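Local coordinates for metallo-beta-lactamase domain-containing protein 1 (Thermotoga maritima, PDB 1ZTC) that probably acts as a metal-dependent endoribonuclease of the metallo-beta-lactamase superfamily, hydrolysing RNA at a two-metal site that holds nickel in this crystal, at residues 173-179 / 209-215; 147-151 / 193-197; 15-21 / 34-40; 82-88 / 119-124. One frame throughout, in Å; residues are numbered along the deposited sequence. Where two conformers were deposited one is given.

Contact 1: 173-179 / 209-215; sequences GDITPNR and FPHDAPL. With NI (nickel (II) ion), chain E; NI (nickel (II) ion), chain F.
D174 OD2 is gripped by both nickel ions, 2.2 Å from that of chain E and 2.4 Å from that of chain F, and so bridges the pair; H211 NE2 binds the chain E ion at 2.2 Å. Waters and H81, H83, H86 and H152 complete the shell of the two metals. The other carboxylate oxygen, OD1, lies at the edge of the imidazole, in its plane, and touches P210 CG. Behind this first shell the loops are tied by backbone: H211 N donates to P177 O (2.9 Å), while H211 ND1 is held by G22 O, which helps fix the rotation of the ring.

Further on, R179 joins the loops through its backbone and its side chain, by three hydrogen bonds. Its backbone N gives a nearly straight bond to D212 OD2 (3.0 Å, 169°), on the anti side of the carboxylate, whose OD1 takes the backbone N of A213. The side chain, extended from CG to NE, then runs along the other loop: NE donates to A213 O (3.1 Å) and NH2 to P214 O (2.9 Å), both from above the carbonyl planes, and L215 CD1 sits over the guanidinium face. F209 turns a face to the N178–R179 backbone.

One loop leads from strand 169-171 into helix 179-187, and the other leaves the neighbouring parallel strand 206-208; Y182 of the helix packs on F209 and L215.

Contact 2: 147-151 / 193-197; sequences FHTPW and QVKNF
F197 reaches from helix 192-201 into a cleft of side chains, where its ring meets F147, T149 and W151. Its CG stands anti to the backbone N (chi1 175°), which sends the ring out from the helix toward the 147-151 segment. There the CE1 edge points at the face of F147, with F147 CG 3.5 Å from F197 CE1, in an edge-to-face pair whose planes are 71° apart. T149 lies over one face of the ring: its CG2 stands 3.7 Å from the centroid of the F197 ring, almost on the normal, a CH-pi contact. That methyl is available because T149 has OG1 between the backbone N and the carbonyl carbon (chi1 52°), where the hydroxyl is bonded to H156 and S158 while CG2 is left to meet the ring.

F147, W151 and F197 thus form an aromatic cluster where strand 144-148 of the five-stranded mixed sheet runs out into a loop, and helix 192-201 lies against that end. P150 is the centre of an inverse gamma turn, through which the chain turns from T149 to W151.

The W151 indole is shared among three helix residues. Q193 CB lies over one face, 3.6 Å from the centroid of the five-membered ring, while T149 C and P150 CD lie over the opposite face. V194 CG2 comes to W151 CE3 (3.9 Å), and W151 CZ3 touches F197 CB (3.6 Å), the two rings being inclined at 54°. Beyond its CB the Q193 chain bends at chi2, and the amide leads away to S191 and to G188 of the second subunit.

Contact 3: 15-21 / 34-40; sequences LKILVTG and FSTVVYL
L15 and L40 turn their side chains to the same face of the sheet, and L15 CD1 touches both V38 and L40, 3.4 Å from V38 CG1 and 3.6 Å from L40 CD2. The V38 contact is tighter than usual for two methyl carbons. I17 and V38 also lie on this face, where V208 of strand 206-208 packs on I17, T36 and V38. The opposite face carries K16, V19, V37 and Y39. Here L18 CG lies 3.7 Å from Y39 CB, and the isopropyl groups of V19 and V37 meet, V19 CB to V37 CG2 at 3.9 Å.

The pairing is antiparallel between strands 13-19 and 37-42, the first of them outermost within the chain in the six-stranded mixed sheet of the metallo-beta-lactamase fold. It is interrupted by a classic beta bulge: L18 and V19 both face V37, whose O takes L18 N at 2.8 Å and V19 N more weakly. The extra residue moves the register by one and lets L18 pack toward Y39, while K16 and Y39 remain a regular hydrogen-bonded pair.

Where the strands part, G21 N donates to T36 OG1 (2.9 Å), a hydroxyl that also bonds F209 O. The F34 ring has G21 C over one face and V19 CG1 at its edge. It stands there because its CG lies between the backbone N and the carbonyl carbon (chi1 65°). L30 of the third subunit and F25 of the second pack against F34.

Contact 4: 82-88 / 119-124; sequences VHLDHIF and IYSKVI. With NI (nickel (II) ion), chain E; NI (nickel (II) ion), chain F.
Y120 lays its ring across the N-terminal turn of helix 84-87, with L84 CD1 over one face and the V82 O and H83 CA atoms at the ring edge. Its hydroxyl accepts a hydrogen bond from L84 N (2.9 Å, 153°), close to the start of the helix, where H83 is the N-cap; the tyrosine thus takes up one of the first N-H groups of the helix, while H83 O receives H86 N. V82 CG1 packs beside Y120 CD2 and reaches I124 CD1 at 4.1 Å.

Farther along, V123 points toward the short helix. With CG1 anti to its backbone N (chi1 174°), V123 puts CG1 against I87, 4.0 Å from I87 CD1, and leaves CG2 for L84 CD1 and F88 CD1. The contact is otherwise largely apolar, made by carbons of L84, I87, F88 and V123, and the Y120 hydroxyl makes its one hydrogen bond across the segments.

The metal ligands face the other way. H83 ND1 coordinates the nickel of chain F at 2.2 Å, and H86 NE2 coordinates that of chain E at 2.2 Å. Water 3 bridges the two nickels. D85, also part of the metal site, accepts a hydrogen bond from this water through OD1. Together with H81, just before the segment, these residues make the HxHxDH motif of the metallo-beta-lactamase superfamily, here backed by helix 114-125.

In the fold
From the N terminus, contact 3 closes first: strand 13-19 pairs with 37-42 across the short hairpin strands between them. Contact 4 follows, returning helix 114-125 to the metal-binding turn at 82-88, and it too closes before the next opens. Contacts 2 and 1 then cross, their segments alternating along the chain, so the end of strand 144-148, the loop at 173-179, helix 192-201 and the loop at 209-215 are interlocked; I175 packs on T149 and on V194. Contacts 1 and 4 share both nickel ions, and contact 3 touches contact 1 through T36 and contact 4 through S35. Contacts 2 and 3 lie on opposite sides of the chain's centre, their nearest atoms about 13 Å apart.

Contact 1: 173-179 / 209-215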
# COMPACT_ATOMS: atom_id res chain seq x y z
N GLY A 173 4.73 -4.54 21.32
CA GLY A 173 3.57 -3.76 20.98
C GLY A 173 4.02 -2.39 20.49
O GLY A 173 5.21 -2.16 20.16
N ASP A 174 3.06 -1.48 20.45
CA ASP A 174 3.23 -0.20 19.79
C ASP A 174 3.99 0.86 20.56
O ASP A 174 4.09 1.99 20.11
CB ASP A 174 1.87 0.34 19.39
CG ASP A 174 1.45 -0.12 18.01
OD1 ASP A 174 2.26 -0.61 17.23
OD2 ASP A 174 0.31 0.07 17.67
N ILE A 175 4.52 0.50 21.73
CA ILE A 175 5.45 1.41 22.39
C ILE A 175 6.74 1.56 21.54
O ILE A 175 7.43 2.55 21.67
CB ILE A 175 5.79 0.95 23.82
CG1 ILE A 175 6.44 -0.43 23.81
CG2 ILE A 175 4.53 0.98 24.69
CD1 ILE A 175 6.93 -0.89 25.16
N THR A 176 7.08 0.53 20.74
CA THR A 176 8.17 0.60 19.77
C THR A 176 7.65 -0.07 18.48
O THR A 176 7.77 -1.28 18.31
CB THR A 176 9.43 -0.17 20.22
OG1 THR A 176 9.05 -1.50 20.61
CG2 THR A 176 10.16 0.52 21.34
N PRO A 177 7.03 0.70 17.61
CA PRO A 177 6.33 0.08 16.47
C PRO A 177 7.23 -0.60 15.45
O PRO A 177 6.81 -1.57 14.80
CB PRO A 177 5.54 1.25 15.86
CG PRO A 177 6.10 2.45 16.41
CD PRO A 177 6.78 2.14 17.71
N ASN A 178 8.48 -0.13 15.35
CA ASN A 178 9.40 -0.63 14.38
C ASN A 178 10.84 -0.44 14.84
O ASN A 178 11.10 0.09 15.90
CB ASN A 178 9.15 0.03 13.02
CG ASN A 178 9.21 1.54 13.08
OD1 ASN A 178 10.03 2.10 13.79
ND2 ASN A 178 8.31 2.19 12.37
N ARG A 179 11.77 -0.92 14.03
CA ARG A 179 13.21 -0.86 14.37
C ARG A 179 13.71 0.55 14.59
O ARG A 179 14.50 0.82 15.50
CB ARG A 179 14.02 -1.50 13.24
CG ARG A 179 13.74 -3.00 13.09
CD ARG A 179 14.25 -3.56 11.75
NE ARG A 179 14.16 -5.02 11.76
CZ ARG A 179 14.88 -5.82 10.97
NH1 ARG A 179 15.72 -5.29 10.09
NH2 ARG A 179 14.77 -7.14 11.06
N PHE A 209 8.57 -6.51 17.07
CA PHE A 209 7.84 -5.27 16.88
C PHE A 209 6.51 -5.54 16.15
O PHE A 209 6.35 -6.56 15.48
CB PHE A 209 8.66 -4.28 16.04
CG PHE A 209 10.04 -4.05 16.56
CD1 PHE A 209 10.26 -3.38 17.75
CD2 PHE A 209 11.14 -4.47 15.83
CE1 PHE A 209 11.54 -3.17 18.22
CE2 PHE A 209 12.41 -4.24 16.29
CZ PHE A 209 12.61 -3.60 17.48
N PRO A 210 5.52 -4.67 16.35
CA PRO A 210 4.21 -4.89 15.71
C PRO A 210 4.12 -4.48 14.25
O PRO A 210 3.16 -4.87 13.58
CB PRO A 210 3.28 -4.03 16.57
CG PRO A 210 4.20 -2.89 17.04
CD PRO A 210 5.49 -3.54 17.31
N HIS A 211 5.06 -3.66 13.77
CA HIS A 211 5.03 -3.13 12.39
C HIS A 211 6.38 -3.15 11.74
O HIS A 211 6.70 -2.25 10.95
CB HIS A 211 4.44 -1.70 12.38
CG HIS A 211 3.07 -1.67 12.95
ND1 HIS A 211 1.99 -2.22 12.28
CD2 HIS A 211 2.61 -1.27 14.16
CE1 HIS A 211 0.92 -2.13 13.06
NE2 HIS A 211 1.28 -1.60 14.21
N ASP A 212 7.15 -4.19 12.04
CA ASP A 212 8.44 -4.38 11.40
C ASP A 212 8.87 -5.82 11.62
O ASP A 212 8.24 -6.54 12.38
CB ASP A 212 9.47 -3.41 11.97
CG ASP A 212 10.60 -3.12 11.01
OD1 ASP A 212 10.75 -3.82 9.96
OD2 ASP A 212 11.32 -2.15 11.29
N ALA A 213 9.91 -6.24 10.91
CA ALA A 213 10.56 -7.51 11.13
C ALA A 213 11.26 -7.46 12.51
O ALA A 213 11.69 -6.40 12.95
CB ALA A 213 11.57 -7.79 10.02
N PRO A 214 11.38 -8.61 13.18
CA PRO A 214 11.98 -8.60 14.54
C PRO A 214 13.47 -8.40 14.51
O PRO A 214 14.09 -8.51 13.48
CB PRO A 214 11.64 -9.98 15.10
CG PRO A 214 11.47 -10.85 13.89
CD PRO A 214 10.98 -9.96 12.76
N LEU A 215 14.05 -8.11 15.67
CA LEU A 215 15.44 -7.77 15.74
C LEU A 215 16.10 -8.40 16.97
O LEU A 215 15.54 -8.42 18.04
CB LEU A 215 15.52 -6.24 15.81
CG LEU A 215 16.82 -5.55 15.50
CD1 LEU A 215 17.19 -5.69 14.03
CD2 LEU A 215 16.66 -4.08 15.91
NI NI E . -0.13 -0.78 15.71
NI NI F . -1.70 1.14 18.26
O HOH W 1 6.78 0.32 10.50
O HOH W 2 -0.56 1.47 14.49
O HOH W 3 -2.29 0.30 16.33
O HOH W 4 -1.21 2.74 16.50

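Contact 2: 147-151 / 193-197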
# COMPACT_ATOMS: atom_id res chain seq x y z
N PHE A 147 3.28 -7.21 31.04
CA PHE A 147 3.72 -5.92 31.55
C PHE A 147 2.75 -4.86 31.06
O PHE A 147 2.43 -4.79 29.87
CB PHE A 147 5.11 -5.59 31.02
CG PHE A 147 6.19 -6.48 31.55
CD1 PHE A 147 6.67 -6.32 32.84
CD2 PHE A 147 6.74 -7.46 30.76
CE1 PHE A 147 7.68 -7.15 33.33
CE2 PHE A 147 7.75 -8.29 31.24
CZ PHE A 147 8.21 -8.14 32.51
N HIS A 148 2.31 -4.02 31.98
CA HIS A 148 1.50 -2.83 31.61
C HIS A 148 2.43 -1.75 31.12
O HIS A 148 3.28 -1.26 31.87
CB HIS A 148 0.69 -2.31 32.80
CG HIS A 148 -0.37 -1.30 32.42
ND1 HIS A 148 -0.95 -0.45 33.33
CD2 HIS A 148 -0.98 -1.05 31.24
CE1 HIS A 148 -1.87 0.29 32.73
NE2 HIS A 148 -1.90 -0.05 31.45
N THR A 149 2.29 -1.38 29.86
CA THR A 149 3.20 -0.46 29.22
C THR A 149 2.39 0.64 28.53
O THR A 149 2.34 0.70 27.30
CB THR A 149 4.11 -1.21 28.22
OG1 THR A 149 3.31 -2.00 27.33
CG2 THR A 149 5.06 -2.16 28.94
N PRO A 150 1.77 1.52 29.32
CA PRO A 150 0.79 2.48 28.78
C PRO A 150 1.40 3.72 28.09
O PRO A 150 1.03 4.83 28.38
CB PRO A 150 -0.04 2.87 30.02
CG PRO A 150 0.96 2.75 31.15
CD PRO A 150 1.90 1.63 30.79
N TRP A 151 2.34 3.53 27.19
CA TRP A 151 3.03 4.64 26.52
C TRP A 151 2.68 4.56 25.05
O TRP A 151 3.55 4.45 24.15
CB TRP A 151 4.54 4.56 26.78
CG TRP A 151 4.77 4.30 28.25
CD1 TRP A 151 4.36 5.09 29.29
CD2 TRP A 151 5.40 3.16 28.83
NE1 TRP A 151 4.72 4.51 30.47
CE2 TRP A 151 5.36 3.33 30.23
CE3 TRP A 151 6.02 2.02 28.31
CZ2 TRP A 151 5.90 2.41 31.11
CZ3 TRP A 151 6.57 1.09 29.18
CH2 TRP A 151 6.49 1.28 30.57
N GLN A 193 10.33 6.46 29.38
CA GLN A 193 9.57 5.37 29.98
C GLN A 193 9.82 4.05 29.29
O GLN A 193 9.98 3.01 29.92
CB GLN A 193 8.07 5.67 29.94
CG GLN A 193 7.65 6.87 30.81
CD GLN A 193 7.66 8.21 30.06
OE1 GLN A 193 8.26 8.37 28.99
NE2 GLN A 193 6.99 9.18 30.64
N VAL A 194 9.86 4.09 27.96
CA VAL A 194 10.14 2.88 27.19
C VAL A 194 11.58 2.42 27.44
O VAL A 194 11.84 1.24 27.62
CB VAL A 194 9.80 3.05 25.66
CG1 VAL A 194 10.13 1.80 24.91
CG2 VAL A 194 8.33 3.32 25.47
N LYS A 195 12.51 3.36 27.45
CA LYS A 195 13.87 3.05 27.72
C LYS A 195 14.01 2.40 29.10
O LYS A 195 14.68 1.39 29.23
CB LYS A 195 14.73 4.31 27.63
CG LYS A 195 16.24 4.04 27.68
CD LYS A 195 16.88 4.52 28.94
CE LYS A 195 18.39 4.16 28.97
NZ LYS A 195 18.88 4.25 30.36
N ASN A 196 13.37 2.96 30.14
CA ASN A 196 13.42 2.35 31.47
C ASN A 196 12.79 0.96 31.48
O ASN A 196 13.25 0.07 32.20
CB ASN A 196 12.76 3.24 32.53
CG ASN A 196 13.51 4.55 32.76
OD1 ASN A 196 14.71 4.65 32.51
ND2 ASN A 196 12.79 5.56 33.24
N PHE A 197 11.73 0.78 30.70
CA PHE A 197 11.11 -0.53 30.60
C PHE A 197 12.05 -1.57 30.00
O PHE A 197 12.18 -2.67 30.50
CB PHE A 197 9.82 -0.44 29.79
CG PHE A 197 9.17 -1.80 29.56
CD1 PHE A 197 8.72 -2.55 30.63
CD2 PHE A 197 9.06 -2.32 28.27
CE1 PHE A 197 8.16 -3.81 30.43
CE2 PHE A 197 8.50 -3.57 28.05
CZ PHE A 197 8.05 -4.32 29.14

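Contact 3: 15-21 / 34-40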
# COMPACT_ATOMS: atom_id res chain seq x y z
N LEU A 15 7.50 -20.78 19.40
CA LEU A 15 7.06 -19.55 18.78
C LEU A 15 7.12 -19.64 17.25
O LEU A 15 8.09 -20.15 16.70
CB LEU A 15 7.97 -18.42 19.22
CG LEU A 15 7.83 -17.10 18.47
CD1 LEU A 15 6.63 -16.40 18.92
CD2 LEU A 15 9.03 -16.24 18.66
N LYS A 16 6.09 -19.14 16.59
CA LYS A 16 6.12 -18.89 15.17
C LYS A 16 5.55 -17.50 14.91
O LYS A 16 4.49 -17.15 15.41
CB LYS A 16 5.34 -19.94 14.41
CG LYS A 16 5.60 -19.89 12.87
CD LYS A 16 4.82 -20.97 12.08
CE LYS A 16 5.12 -20.98 10.55
NZ LYS A 16 6.58 -20.94 10.21
N ILE A 17 6.28 -16.69 14.14
CA ILE A 17 5.78 -15.41 13.69
C ILE A 17 5.02 -15.64 12.38
O ILE A 17 5.62 -15.91 11.35
CB ILE A 17 6.90 -14.37 13.55
CG1 ILE A 17 7.55 -14.13 14.93
CG2 ILE A 17 6.34 -13.04 13.04
CD1 ILE A 17 8.88 -13.40 14.87
N LEU A 18 3.69 -15.56 12.44
CA LEU A 18 2.87 -15.85 11.28
C LEU A 18 2.90 -14.72 10.25
O LEU A 18 2.84 -14.96 9.03
CB LEU A 18 1.44 -16.10 11.71
CG LEU A 18 1.21 -17.20 12.73
CD1 LEU A 18 -0.26 -17.49 12.83
CD2 LEU A 18 2.01 -18.48 12.38
N VAL A 19 2.98 -13.51 10.75
CA VAL A 19 3.00 -12.29 9.96
C VAL A 19 3.94 -11.30 10.64
O VAL A 19 3.83 -11.07 11.83
CB VAL A 19 1.58 -11.65 9.98
CG1 VAL A 19 1.57 -10.25 9.39
CG2 VAL A 19 0.54 -12.58 9.33
N THR A 20 4.85 -10.70 9.88
CA THR A 20 5.52 -9.48 10.35
C THR A 20 4.75 -8.28 9.83
O THR A 20 4.43 -8.17 8.64
CB THR A 20 7.03 -9.37 9.98
OG1 THR A 20 7.15 -9.32 8.58
CG2 THR A 20 7.80 -10.55 10.51
N GLY A 21 4.42 -7.39 10.75
CA GLY A 21 3.50 -6.30 10.47
C GLY A 21 4.10 -5.17 9.68
O GLY A 21 5.31 -5.12 9.46
N PHE A 34 -1.36 -3.14 9.63
CA PHE A 34 -1.53 -4.51 9.99
C PHE A 34 -0.40 -4.90 10.96
O PHE A 34 0.80 -4.66 10.70
CB PHE A 34 -1.62 -5.41 8.77
CG PHE A 34 -0.38 -5.47 7.94
CD1 PHE A 34 -0.05 -4.43 7.10
CD2 PHE A 34 0.48 -6.57 8.01
CE1 PHE A 34 1.11 -4.47 6.30
CE2 PHE A 34 1.62 -6.61 7.23
CZ PHE A 34 1.94 -5.55 6.39
N SER A 35 -0.79 -5.51 12.07
CA SER A 35 0.19 -5.90 13.06
C SER A 35 0.85 -7.25 12.72
O SER A 35 0.31 -8.09 12.01
CB SER A 35 -0.40 -5.93 14.48
OG SER A 35 -1.20 -7.07 14.71
N THR A 36 2.04 -7.40 13.28
CA THR A 36 2.65 -8.69 13.49
C THR A 36 1.67 -9.62 14.21
O THR A 36 0.91 -9.19 15.09
CB THR A 36 3.89 -8.49 14.34
OG1 THR A 36 4.82 -7.70 13.58
CG2 THR A 36 4.55 -9.83 14.72
N VAL A 37 1.69 -10.89 13.82
CA VAL A 37 0.87 -11.93 14.44
C VAL A 37 1.81 -13.05 14.92
O VAL A 37 2.58 -13.63 14.16
CB VAL A 37 -0.16 -12.55 13.48
CG1 VAL A 37 -1.01 -13.65 14.19
CG2 VAL A 37 -1.04 -11.48 12.90
N VAL A 38 1.72 -13.31 16.21
CA VAL A 38 2.55 -14.27 16.92
C VAL A 38 1.68 -15.46 17.33
O VAL A 38 0.58 -15.29 17.85
CB VAL A 38 3.17 -13.60 18.18
CG1 VAL A 38 3.72 -14.59 19.16
CG2 VAL A 38 4.27 -12.63 17.72
N TYR A 39 2.21 -16.65 17.06
CA TYR A 39 1.57 -17.90 17.38
C TYR A 39 2.47 -18.68 18.33
O TYR A 39 3.69 -18.76 18.11
CB TYR A 39 1.34 -18.69 16.11
CG TYR A 39 0.77 -20.09 16.31
CD1 TYR A 39 -0.55 -20.28 16.67
CD2 TYR A 39 1.55 -21.22 16.11
CE1 TYR A 39 -1.07 -21.52 16.84
CE2 TYR A 39 1.02 -22.49 16.28
CZ TYR A 39 -0.30 -22.63 16.63
OH TYR A 39 -0.87 -23.87 16.79
N LEU A 40 1.88 -19.24 19.39
CA LEU A 40 2.60 -20.02 20.37
C LEU A 40 1.88 -21.32 20.65
O LEU A 40 0.65 -21.34 20.77
CB LEU A 40 2.71 -19.27 21.69
CG LEU A 40 3.38 -17.90 21.64
CD1 LEU A 40 2.99 -17.08 22.85
CD2 LEU A 40 4.90 -18.07 21.59

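Contact 4: 82-88 / 119-124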
# COMPACT_ATOMS: atom_id res chain seq x y z
N VAL A 82 -6.07 -2.36 22.14
CA VAL A 82 -7.31 -2.38 21.39
C VAL A 82 -7.26 -1.35 20.28
O VAL A 82 -7.84 -0.29 20.38
CB VAL A 82 -8.49 -2.17 22.34
CG1 VAL A 82 -9.82 -2.18 21.54
CG2 VAL A 82 -8.46 -3.26 23.37
N HIS A 83 -6.48 -1.66 19.24
CA HIS A 83 -6.44 -0.91 18.01
C HIS A 83 -6.75 -1.92 16.93
O HIS A 83 -6.24 -3.06 16.95
CB HIS A 83 -5.10 -0.19 17.74
CG HIS A 83 -4.93 1.09 18.52
ND1 HIS A 83 -3.76 1.82 18.52
CD2 HIS A 83 -5.77 1.73 19.37
CE1 HIS A 83 -3.89 2.87 19.32
NE2 HIS A 83 -5.10 2.84 19.85
N LEU A 84 -7.58 -1.49 15.99
CA LEU A 84 -8.16 -2.37 14.99
C LEU A 84 -7.15 -3.20 14.19
O LEU A 84 -7.40 -4.35 13.85
CB LEU A 84 -8.97 -1.51 14.01
CG LEU A 84 -10.13 -2.21 13.32
CD1 LEU A 84 -11.10 -2.83 14.32
CD2 LEU A 84 -10.81 -1.15 12.42
N ASP A 85 -6.01 -2.58 13.87
CA ASP A 85 -4.96 -3.26 13.07
C ASP A 85 -4.27 -4.42 13.83
O ASP A 85 -3.61 -5.28 13.23
CB ASP A 85 -3.94 -2.23 12.55
CG ASP A 85 -3.25 -1.45 13.67
OD1 ASP A 85 -3.93 -0.94 14.60
OD2 ASP A 85 -2.02 -1.39 13.63
N HIS A 86 -4.51 -4.47 15.14
CA HIS A 86 -4.05 -5.56 16.01
C HIS A 86 -5.14 -6.61 16.36
O HIS A 86 -4.84 -7.79 16.60
CB HIS A 86 -3.53 -4.93 17.32
CG HIS A 86 -2.26 -4.16 17.14
ND1 HIS A 86 -1.05 -4.60 17.64
CD2 HIS A 86 -2.00 -3.01 16.47
CE1 HIS A 86 -0.11 -3.74 17.30
NE2 HIS A 86 -0.65 -2.79 16.57
N ILE A 87 -6.39 -6.17 16.43
CA ILE A 87 -7.45 -7.00 16.98
C ILE A 87 -8.49 -7.52 15.98
O ILE A 87 -9.28 -8.39 16.32
CB ILE A 87 -8.23 -6.25 18.08
CG1 ILE A 87 -9.02 -5.05 17.49
CG2 ILE A 87 -7.28 -5.80 19.17
CD1 ILE A 87 -9.87 -4.33 18.44
N PHE A 88 -8.55 -6.95 14.79
CA PHE A 88 -9.68 -7.24 13.89
C PHE A 88 -9.91 -8.74 13.69
O PHE A 88 -11.07 -9.23 13.76
CB PHE A 88 -9.48 -6.61 12.51
CG PHE A 88 -10.59 -6.96 11.57
CD1 PHE A 88 -11.74 -6.21 11.56
CD2 PHE A 88 -10.51 -8.08 10.76
CE1 PHE A 88 -12.82 -6.57 10.76
CE2 PHE A 88 -11.58 -8.45 9.95
CZ PHE A 88 -12.73 -7.67 9.95
N ILE A 119 -17.24 -0.37 13.92
CA ILE A 119 -16.41 -1.52 13.63
C ILE A 119 -15.74 -2.01 14.94
O ILE A 119 -15.74 -3.20 15.26
CB ILE A 119 -15.34 -1.20 12.49
CG1 ILE A 119 -16.02 -0.84 11.17
CG2 ILE A 119 -14.43 -2.39 12.29
CD1 ILE A 119 -16.88 -1.95 10.59
N TYR A 120 -15.21 -1.08 15.73
CA TYR A 120 -14.65 -1.44 17.06
C TYR A 120 -15.67 -2.15 17.94
O TYR A 120 -15.39 -3.19 18.54
CB TYR A 120 -14.14 -0.17 17.79
CG TYR A 120 -12.69 0.18 17.47
CD1 TYR A 120 -12.36 0.95 16.36
CD2 TYR A 120 -11.64 -0.29 18.28
CE1 TYR A 120 -11.03 1.26 16.06
CE2 TYR A 120 -10.30 0.01 17.98
CZ TYR A 120 -10.01 0.78 16.90
OH TYR A 120 -8.69 1.07 16.63
N SER A 121 -16.87 -1.62 17.98
CA SER A 121 -17.90 -2.21 18.81
C SER A 121 -18.26 -3.62 18.40
O SER A 121 -18.45 -4.47 19.27
CB SER A 121 -19.17 -1.38 18.75
OG SER A 121 -18.86 -0.10 19.24
N LYS A 122 -18.38 -3.85 17.09
CA LYS A 122 -18.69 -5.18 16.60
C LYS A 122 -17.57 -6.17 16.93
O LYS A 122 -17.82 -7.27 17.34
CB LYS A 122 -18.98 -5.14 15.11
CG LYS A 122 -20.33 -4.44 14.85
CD LYS A 122 -20.49 -4.08 13.35
CE LYS A 122 -21.55 -4.91 12.64
NZ LYS A 122 -22.78 -5.13 13.45
N VAL A 123 -16.33 -5.77 16.72
CA VAL A 123 -15.20 -6.66 17.05
C VAL A 123 -15.19 -7.00 18.53
O VAL A 123 -15.18 -8.15 18.92
CB VAL A 123 -13.84 -6.01 16.67
CG1 VAL A 123 -12.67 -6.87 17.16
CG2 VAL A 123 -13.75 -5.81 15.18
N ILE A 124 -15.23 -5.97 19.36
CA ILE A 124 -15.16 -6.13 20.81
C ILE A 124 -16.31 -6.98 21.33
O ILE A 124 -16.10 -7.81 22.19
CB ILE A 124 -15.16 -4.77 21.52
CG1 ILE A 124 -13.83 -4.06 21.28
CG2 ILE A 124 -15.46 -4.90 23.04
CD1 ILE A 124 -13.89 -2.57 21.52
NI NI E . -0.13 -0.78 15.71
NI NI F . -1.70 1.14 18.26
O HOH W 2 -0.56 1.47 14.49
O HOH W 3 -2.29 0.30 16.33
O HOH W 4 -1.21 2.74 16.50